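Local coordinates for START domain-containing protein 10 (Homo sapiens, PDB 6SER) that transfers phospholipids, phosphatidylcholine and phosphatidylethanolamine, between membranes, preferring species with a palmitoyl or stearoyl chain at sn-1 and an unsaturated 18-carbon chain at sn-2, at residues H232-P235 with W236-P239; W136-G140 with A141-I145; N201-S204 with Q205-P209; C37-E40 with V41-L45. One frame throughout, in Å; residues are numbered along the deposited sequence.

Contact 1: H232-P235 with W236-P239; sequences HFKP and WLHP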
# COMPACT_ATOMS: atom_id res chain seq x y z
N HIS A 232 -10.66 21.35 1.48
CA HIS A 232 -9.86 21.71 2.66
C HIS A 232 -9.67 20.53 3.60
O HIS A 232 -8.79 20.60 4.47
CB HIS A 232 -10.53 22.84 3.45
CG HIS A 232 -10.94 24.02 2.61
ND1 HIS A 232 -11.96 24.88 2.98
CD2 HIS A 232 -10.46 24.49 1.43
CE1 HIS A 232 -12.10 25.82 2.06
NE2 HIS A 232 -11.20 25.60 1.11
N PHE A 233 -10.46 19.47 3.46
CA PHE A 233 -10.43 18.34 4.38
C PHE A 233 -9.39 17.32 3.92
O PHE A 233 -9.66 16.49 3.05
CB PHE A 233 -11.81 17.71 4.48
CG PHE A 233 -11.94 16.67 5.54
CD1 PHE A 233 -12.68 15.52 5.30
CD2 PHE A 233 -11.34 16.84 6.78
CE1 PHE A 233 -12.81 14.55 6.28
CE2 PHE A 233 -11.48 15.88 7.77
CZ PHE A 233 -12.21 14.73 7.51
N LYS A 234 -8.20 17.40 4.51
CA LYS A 234 -7.10 16.48 4.22
C LYS A 234 -6.44 16.16 5.55
O LYS A 234 -5.39 16.72 5.90
CB LYS A 234 -6.10 17.11 3.24
CG LYS A 234 -6.66 17.40 1.86
CD LYS A 234 -5.58 17.93 0.94
CE LYS A 234 -6.13 18.16 -0.45
NZ LYS A 234 -5.09 18.67 -1.39
N PRO A 235 -7.04 15.27 6.33
CA PRO A 235 -6.48 14.94 7.65
C PRO A 235 -5.09 14.33 7.61
O PRO A 235 -4.41 14.35 8.64
CB PRO A 235 -7.49 13.95 8.24
CG PRO A 235 -8.23 13.39 7.06
CD PRO A 235 -8.32 14.56 6.09
N TRP A 236 -4.66 13.77 6.47
CA TRP A 236 -3.29 13.27 6.39
C TRP A 236 -2.26 14.40 6.41
O TRP A 236 -1.11 14.17 6.79
CB TRP A 236 -3.10 12.41 5.14
CG TRP A 236 -3.56 13.04 3.86
CD1 TRP A 236 -2.78 13.73 2.95
CD2 TRP A 236 -4.89 13.03 3.32
NE1 TRP A 236 -3.55 14.15 1.89
CE2 TRP A 236 -4.85 13.74 2.09
CE3 TRP A 236 -6.11 12.51 3.76
CZ2 TRP A 236 -5.98 13.91 1.30
CZ3 TRP A 236 -7.23 12.70 2.97
CH2 TRP A 236 -7.16 13.39 1.75
N LEU A 237 -2.67 15.60 6.01
CA LEU A 237 -1.83 16.79 6.13
C LEU A 237 -2.08 17.55 7.42
O LEU A 237 -1.17 18.21 7.93
CB LEU A 237 -2.07 17.73 4.94
CG LEU A 237 -1.90 17.13 3.55
CD1 LEU A 237 -2.12 18.17 2.45
CD2 LEU A 237 -0.51 16.50 3.43
N HIS A 238 -3.30 17.48 7.96
CA HIS A 238 -3.69 18.23 9.16
C HIS A 238 -4.28 17.25 10.15
O HIS A 238 -5.49 16.97 10.13
CB HIS A 238 -4.67 19.35 8.81
CG HIS A 238 -4.21 20.20 7.68
ND1 HIS A 238 -3.17 21.10 7.79
CD2 HIS A 238 -4.63 20.27 6.39
CE1 HIS A 238 -2.98 21.70 6.63
NE2 HIS A 238 -3.85 21.22 5.76
N PRO A 239 -3.46 16.69 11.04
CA PRO A 239 -3.95 15.60 11.90
C PRO A 239 -5.00 16.04 12.90
O PRO A 239 -5.72 15.18 13.43
CB PRO A 239 -2.68 15.09 12.59
CG PRO A 239 -1.68 16.20 12.45
CD PRO A 239 -2.02 16.94 11.20
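Lys234 O is gripped by two backbone N-H groups from farther along the chain. Leu237 N donates at 2.9 Å to Lys234 O from 49° above the plane of the carbonyl. His238 N, at 3.0 Å from Lys234 O, lies in that plane, so the two donors approach the oxygen in different ways. One bond closes a beta turn and the other a wider five-residue turn. Pro235 suits the first corner, because its ring fixes phi close to the value the turn needs and the position calls for no N-H. A weaker backbone contact adds to this: Pro235 CA points its hydrogen at His238 O, 3.4 Å away.

The apolar contacts centre on the indole of Trp236. With chi1 at 51°, CG stands between backbone N and carbonyl carbon, and the ring folds back over residue 234. Lys234 CA sits 3.8 Å from the centroid of the six-membered ring, almost on its normal, a CH-pi contact; Lys234 CG touches Trp236 CZ2 at 3.6 Å. Beyond this the extended lysine runs beside Leu237, CD meeting Leu237 CD1 at 3.8 Å. Pro235 CD reaches Trp236 CZ3 at 3.8 Å, and the same CD lies over one face of the Phe233 ring.

The lysine ammonium and the indole N-H go to one carboxylate: Lys234 NZ forms a salt bridge with Asp84, and Trp236 NE1 donates to it, while the indole also stacks on His87. This is a beta turn with proline at its second position, overlapped by a five-residue alpha turn, in the loop that packs against helix 79-87 of the START fold.

Contact 2: W136-G140 with A141-I145; sequences WLPMG and ADYII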
# COMPACT_ATOMS: atom_id res chain seq x y z
N TRP A 136 3.06 6.87 7.79
CA TRP A 136 3.50 7.76 6.73
C TRP A 136 4.48 8.79 7.26
O TRP A 136 4.42 9.19 8.42
CB TRP A 136 2.31 8.47 6.06
CG TRP A 136 1.34 9.10 7.01
CD1 TRP A 136 1.29 10.42 7.37
CD2 TRP A 136 0.25 8.46 7.69
NE1 TRP A 136 0.24 10.64 8.24
CE2 TRP A 136 -0.41 9.45 8.46
CE3 TRP A 136 -0.24 7.15 7.73
CZ2 TRP A 136 -1.53 9.17 9.25
CZ3 TRP A 136 -1.34 6.86 8.53
CH2 TRP A 136 -1.98 7.87 9.27
N LEU A 137 5.39 9.23 6.38
CA LEU A 137 6.44 10.16 6.76
C LEU A 137 6.90 10.99 5.57
O LEU A 137 7.53 10.45 4.64
CB LEU A 137 7.63 9.40 7.35
CG LEU A 137 8.73 10.24 7.99
CD1 LEU A 137 8.17 11.06 9.16
CD2 LEU A 137 9.88 9.36 8.47
N PRO A 138 6.72 12.30 5.57
CA PRO A 138 7.32 13.14 4.55
C PRO A 138 8.80 13.26 4.89
O PRO A 138 9.06 13.51 5.95
CB PRO A 138 6.66 14.48 4.78
CG PRO A 138 5.46 14.13 5.54
CD PRO A 138 5.84 12.99 6.43
N MET A 139 9.71 12.97 3.98
CA MET A 139 11.16 13.09 4.28
C MET A 139 11.68 14.16 3.34
O MET A 139 12.05 13.84 2.25
CB MET A 139 11.98 11.82 4.04
CG MET A 139 11.71 10.62 4.91
SD MET A 139 11.95 10.82 6.71
CE MET A 139 13.72 11.05 6.85
N GLY A 140 11.63 15.40 3.77
CA GLY A 140 12.12 16.51 2.95
C GLY A 140 11.21 16.74 1.80
O GLY A 140 10.10 17.15 2.01
N ALA A 141 11.68 16.43 0.62
CA ALA A 141 10.86 16.54 -0.57
C ALA A 141 10.13 15.24 -0.91
O ALA A 141 9.22 15.26 -1.76
CB ALA A 141 11.72 16.96 -1.76
N ASP A 142 10.48 14.13 -0.27
CA ASP A 142 9.93 12.83 -0.57
C ASP A 142 8.90 12.41 0.47
O ASP A 142 8.79 13.00 1.55
CB ASP A 142 11.04 11.78 -0.65
CG ASP A 142 12.14 12.18 -1.60
OD1 ASP A 142 13.26 11.64 -1.48
OD2 ASP A 142 11.87 13.06 -2.45
N TYR A 143 8.15 11.36 0.14
CA TYR A 143 7.15 10.80 1.03
C TYR A 143 7.29 9.28 1.06
O TYR A 143 7.58 8.64 0.04
CB TYR A 143 5.73 11.15 0.60
CG TYR A 143 5.40 12.62 0.41
CD1 TYR A 143 5.53 13.23 -0.83
CD2 TYR A 143 4.91 13.38 1.47
CE1 TYR A 143 5.20 14.58 -1.01
CE2 TYR A 143 4.57 14.72 1.30
CZ TYR A 143 4.72 15.31 0.06
OH TYR A 143 4.38 16.64 -0.09
N ILE A 144 7.04 8.70 2.23
CA ILE A 144 6.92 7.26 2.38
C ILE A 144 5.61 6.96 3.10
O ILE A 144 5.29 7.58 4.11
CB ILE A 144 8.09 6.65 3.16
CG1 ILE A 144 9.39 6.82 2.39
CG2 ILE A 144 7.83 5.18 3.44
CD1 ILE A 144 10.59 6.22 3.09
N ILE A 145 4.86 5.99 2.57
CA ILE A 145 3.72 5.40 3.25
C ILE A 145 3.93 3.90 3.22
O ILE A 145 4.05 3.32 2.14
CB ILE A 145 2.39 5.75 2.58
CG1 ILE A 145 2.34 7.21 2.17
CG2 ILE A 145 1.24 5.46 3.52
CD1 ILE A 145 1.05 7.59 1.50
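The Tyr143 ring meets Pro138 obliquely, with Pro138 CB 3.9 Å from Tyr143 CD2, while its stacking partner is Tyr83 of helix 79-87. The indole of Trp136 points away from the neighbouring strand and packs edge-to-face with His87, so that within the pair only its CB is engaged, 4.1 Å from Ile145 CG2. These groups share one face of a beta hairpin, strand 127-139 turning into strand 142-151, two antiparallel strands whose short axes run at 166°. Aromatic and branched residues suit this face because helix 79-87 covers it; the Ile145 side chain also comes within about 3 Å of a bound triethylene glycol, a molecule probably from the crystallisation liquor. Leu137 and Ile144 project to the other face, against Phe30 of helix 27-38.

Leu137 and Ile144 form a hydrogen-bonded pair: Leu137 N reaches Ile144 O at 2.8 Å, the donor nearly along the C=O axis, and Ile144 N returns a bond to Leu137 O at 3.0 Å. Pro138 occupies a non-hydrogen-bonded site opposite Tyr143, where the hairpin asks no N-H of it. Its CA instead lies 3.3 Å from Asp142 O, a CA-H...O contact.

The chain reverses through a type II' turn. Gly140 takes phi 72°, a value that favours glycine; both turn residues are poorly ordered. Asp142 N closes the turn on Met139 O at 3.0 Å, approaching from 53° above the carbonyl plane.

Contact 3: N201-S204 with Q205-P209; sequences NKSS and QFLAP
Successive i to i+4 backbone bonds run across the junction, with Gln205 N on Asn201 O, Phe206 N on Lys202 O at 2.9 Å, and Leu207 N on Ser203 O at 3.0 Å, before weakening at Ala208 N, 3.2 Å from Ser204 O. The next nitrogen, that of Pro209, has no hydrogen to give, and the helix kinks there. Among the side chains, Gln205 makes the most extensive contact with the preceding turn: its CB rests 3.3 Å from Asn201 O, and its chain extends beyond CG to bring NE2 to 3.2 Å from that same oxygen. Its OE1 has a weak hydrogen bond to Thr46, and its side chain packs on Val54, Val56 and Ile68. All this belongs to helix 197-227, the C-terminal helix that in START domains lies across the curved sheet and closes over the lipid cavity. The small Ser204 packs on Ile68 of the sheet; chi1 of 75° sets its OG between backbone N and carbonyl carbon, turned back to the helix, where Val200 O and Asn201 O are both weak candidate acceptors for its one proton. Asn201 spends its amide on the loop before strand 68-74, OD1 taking the His66 N-H and ND2 donating to Thr64 O. On another side of the helix, Leu207 CD1 touches Ser203 OG at 3.8 Å, one turn apart.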
# COMPACT_ATOMS: atom_id res chain seq x y z
N ASN A 201 2.69 -14.67 -7.75
CA ASN A 201 3.87 -13.97 -8.27
C ASN A 201 3.67 -13.54 -9.72
O ASN A 201 3.96 -12.40 -10.08
CB ASN A 201 5.10 -14.87 -8.16
CG ASN A 201 5.51 -15.14 -6.72
OD1 ASN A 201 5.19 -14.37 -5.82
ND2 ASN A 201 6.22 -16.25 -6.51
N LYS A 202 3.16 -14.44 -10.57
CA LYS A 202 3.02 -14.13 -11.99
C LYS A 202 1.93 -13.09 -12.21
O LYS A 202 2.13 -12.12 -12.96
CB LYS A 202 2.70 -15.41 -12.78
CG LYS A 202 2.40 -15.22 -14.28
CD LYS A 202 0.89 -15.06 -14.59
CE LYS A 202 0.08 -16.32 -14.28
NZ LYS A 202 -1.40 -16.09 -14.42
N SER A 203 0.78 -13.28 -11.56
CA SER A 203 -0.35 -12.38 -11.73
C SER A 203 -0.02 -10.96 -11.28
O SER A 203 -0.25 -10.00 -12.01
CB SER A 203 -1.54 -12.93 -10.94
OG SER A 203 -2.64 -12.03 -11.00
N SER A 204 0.52 -10.82 -10.06
CA SER A 204 0.83 -9.49 -9.56
C SER A 204 1.89 -8.80 -10.40
O SER A 204 1.88 -7.57 -10.54
CB SER A 204 1.26 -9.57 -8.09
OG SER A 204 2.57 -10.07 -7.96
N GLN A 205 2.80 -9.57 -11.00
CA GLN A 205 3.76 -9.02 -11.95
C GLN A 205 3.07 -8.52 -13.21
O GLN A 205 3.38 -7.44 -13.71
CB GLN A 205 4.77 -10.09 -12.32
CG GLN A 205 6.19 -9.74 -12.12
CD GLN A 205 7.01 -11.00 -12.17
OE1 GLN A 205 7.67 -11.28 -13.16
NE2 GLN A 205 6.95 -11.78 -11.09
N PHE A 206 2.14 -9.32 -13.72
CA PHE A 206 1.51 -9.03 -15.01
C PHE A 206 0.59 -7.82 -14.94
O PHE A 206 0.48 -7.07 -15.91
CB PHE A 206 0.75 -10.27 -15.48
CG PHE A 206 0.05 -10.08 -16.80
CD1 PHE A 206 -1.31 -9.78 -16.84
CD2 PHE A 206 0.74 -10.23 -17.99
CE1 PHE A 206 -1.96 -9.61 -18.05
CE2 PHE A 206 0.10 -10.07 -19.20
CZ PHE A 206 -1.25 -9.76 -19.24
N LEU A 207 -0.09 -7.63 -13.82
CA LEU A 207 -1.06 -6.56 -13.69
C LEU A 207 -0.48 -5.29 -13.10
O LEU A 207 -1.13 -4.24 -13.15
CB LEU A 207 -2.24 -7.04 -12.82
CG LEU A 207 -3.06 -8.20 -13.38
CD1 LEU A 207 -4.01 -8.71 -12.30
CD2 LEU A 207 -3.83 -7.75 -14.61
N ALA A 208 0.72 -5.37 -12.53
CA ALA A 208 1.31 -4.23 -11.84
C ALA A 208 1.40 -2.98 -12.71
O ALA A 208 0.93 -1.92 -12.26
CB ALA A 208 2.67 -4.61 -11.26
N PRO A 209 1.96 -3.02 -13.93
CA PRO A 209 2.01 -1.79 -14.73
C PRO A 209 0.64 -1.20 -15.00
O PRO A 209 0.50 0.03 -15.06
CB PRO A 209 2.71 -2.23 -16.02
CG PRO A 209 2.56 -3.71 -16.06
CD PRO A 209 2.59 -4.15 -14.63

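Contact 4: C37-E40 with V41-L45; sequences CEAE and VGWNL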
# COMPACT_ATOMS: atom_id res chain seq x y z
N CYS A 37 13.50 0.24 -1.72
CA CYS A 37 13.02 0.74 -3.00
C CYS A 37 14.18 1.13 -3.92
O CYS A 37 14.18 0.79 -5.11
CB CYS A 37 12.09 1.93 -2.79
SG CYS A 37 10.54 1.52 -1.95
N GLU A 38 15.19 1.83 -3.38
CA GLU A 38 16.31 2.30 -4.18
C GLU A 38 17.29 1.19 -4.54
O GLU A 38 18.11 1.36 -5.45
CB GLU A 38 17.06 3.41 -3.43
CG GLU A 38 16.21 4.63 -3.06
CD GLU A 38 16.89 5.53 -2.04
OE1 GLU A 38 17.72 5.02 -1.26
OE2 GLU A 38 16.58 6.75 -2.01
N ALA A 39 17.25 0.06 -3.83
CA ALA A 39 18.19 -1.02 -4.08
C ALA A 39 17.89 -1.70 -5.41
O ALA A 39 16.73 -1.90 -5.78
CB ALA A 39 18.14 -2.04 -2.94
N GLU A 40 18.95 -2.04 -6.14
CA GLU A 40 18.81 -2.82 -7.37
C GLU A 40 19.39 -4.21 -7.27
O GLU A 40 18.83 -5.14 -7.86
CB GLU A 40 19.47 -2.10 -8.55
CG GLU A 40 19.72 -0.63 -8.33
CD GLU A 40 20.46 -0.01 -9.50
OE1 GLU A 40 21.62 -0.40 -9.75
OE2 GLU A 40 19.87 0.85 -10.18
N VAL A 41 20.52 -4.37 -6.58
CA VAL A 41 21.06 -5.70 -6.37
C VAL A 41 20.01 -6.56 -5.66
O VAL A 41 19.33 -6.10 -4.73
CB VAL A 41 22.37 -5.63 -5.57
CG1 VAL A 41 22.16 -4.83 -4.30
CG2 VAL A 41 22.84 -7.03 -5.23
N GLY A 42 19.87 -7.80 -6.12
CA GLY A 42 18.85 -8.67 -5.62
C GLY A 42 17.49 -8.47 -6.25
O GLY A 42 16.53 -9.11 -5.82
N TRP A 43 17.39 -7.60 -7.25
CA TRP A 43 16.17 -7.42 -8.03
C TRP A 43 16.48 -7.66 -9.50
O TRP A 43 17.50 -7.19 -10.02
CB TRP A 43 15.59 -6.01 -7.85
CG TRP A 43 15.21 -5.70 -6.43
CD1 TRP A 43 16.02 -5.18 -5.46
CD2 TRP A 43 13.93 -5.91 -5.82
NE1 TRP A 43 15.31 -5.05 -4.28
CE2 TRP A 43 14.03 -5.49 -4.48
CE3 TRP A 43 12.71 -6.42 -6.28
CZ2 TRP A 43 12.95 -5.55 -3.59
CZ3 TRP A 43 11.64 -6.48 -5.40
CH2 TRP A 43 11.77 -6.05 -4.07
N ASN A 44 15.60 -8.39 -10.17
CA ASN A 44 15.70 -8.62 -11.60
C ASN A 44 14.60 -7.83 -12.29
O ASN A 44 13.45 -7.84 -11.85
CB ASN A 44 15.57 -10.11 -11.93
CG ASN A 44 16.63 -10.94 -11.25
OD1 ASN A 44 17.79 -10.52 -11.14
ND2 ASN A 44 16.25 -12.13 -10.80
N LEU A 45 14.97 -7.13 -13.36
CA LEU A 45 14.00 -6.44 -14.18
C LEU A 45 13.15 -7.45 -14.94
O LEU A 45 13.66 -8.44 -15.47
CB LEU A 45 14.71 -5.48 -15.14
CG LEU A 45 13.92 -4.38 -15.85
CD1 LEU A 45 13.13 -4.90 -17.04
CD2 LEU A 45 13.02 -3.62 -14.88
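A type II beta turn from Glu40 to Trp43 carries the chain from the end of helix 27-38 into strand 43-49, an edge strand of the START sheet. Its closing bond runs from Trp43 N to Glu40 O, 2.9 Å long, the donor lying 36° above the carbonyl plane. Val41 suits the first corner, with the extended backbone angles a type II turn needs there. Gly42 follows with phi 83°, a position of positive phi that only glycine takes without crowding the preceding carbonyl oxygen.

Trp43 brings its ring back toward the turn. Because CG is anti to its own carbonyl carbon (chi1 -61°), the five-membered part of the indole comes up to the preceding backbone: CD1 is 3.4 Å from Ala39 O, and Glu40 O sits at the ring edge near its plane, 3.4 Å from Trp43 CB. Ala39, the first residue to leave helical geometry, has only a methyl to place beside the indole, its CB being 4.3 Å from Trp43 NE1. The buried Trp43 side chain also touches Trp55, Gln57 and Leu186.

Lys69 makes a cation-pi contact with Trp43 and also donates through NZ to Cys37 O. One ammonium group thus joins the buried indole to a carbonyl at the C-terminal end of the helix, where its positive charge would favourably meet the negative end of the helix dipole.

Along the chain the order is contact 4, contact 2, contact 3, contact 1. Contacts 1 and 2 are neighbours, their centres about 15 Å apart, and the indole of Trp136 packs near the backbone of Trp236; both meet helix 79-87 through Tyr83 and His87. Contacts 3 and 4 lie toward another part of the domain, centres about 17 Å apart, with strand 52-57 taking side chains from both. Contacts 1 and 4 are about 34 Å apart between centres, on opposite sides of the chain's centre. Contacts 2 and 4 both reach the curved sheet, and helix 197-227 runs from contact 3 toward the loop of contact 1, consistent with a START lipid-binding fold closed by its C-terminal helix.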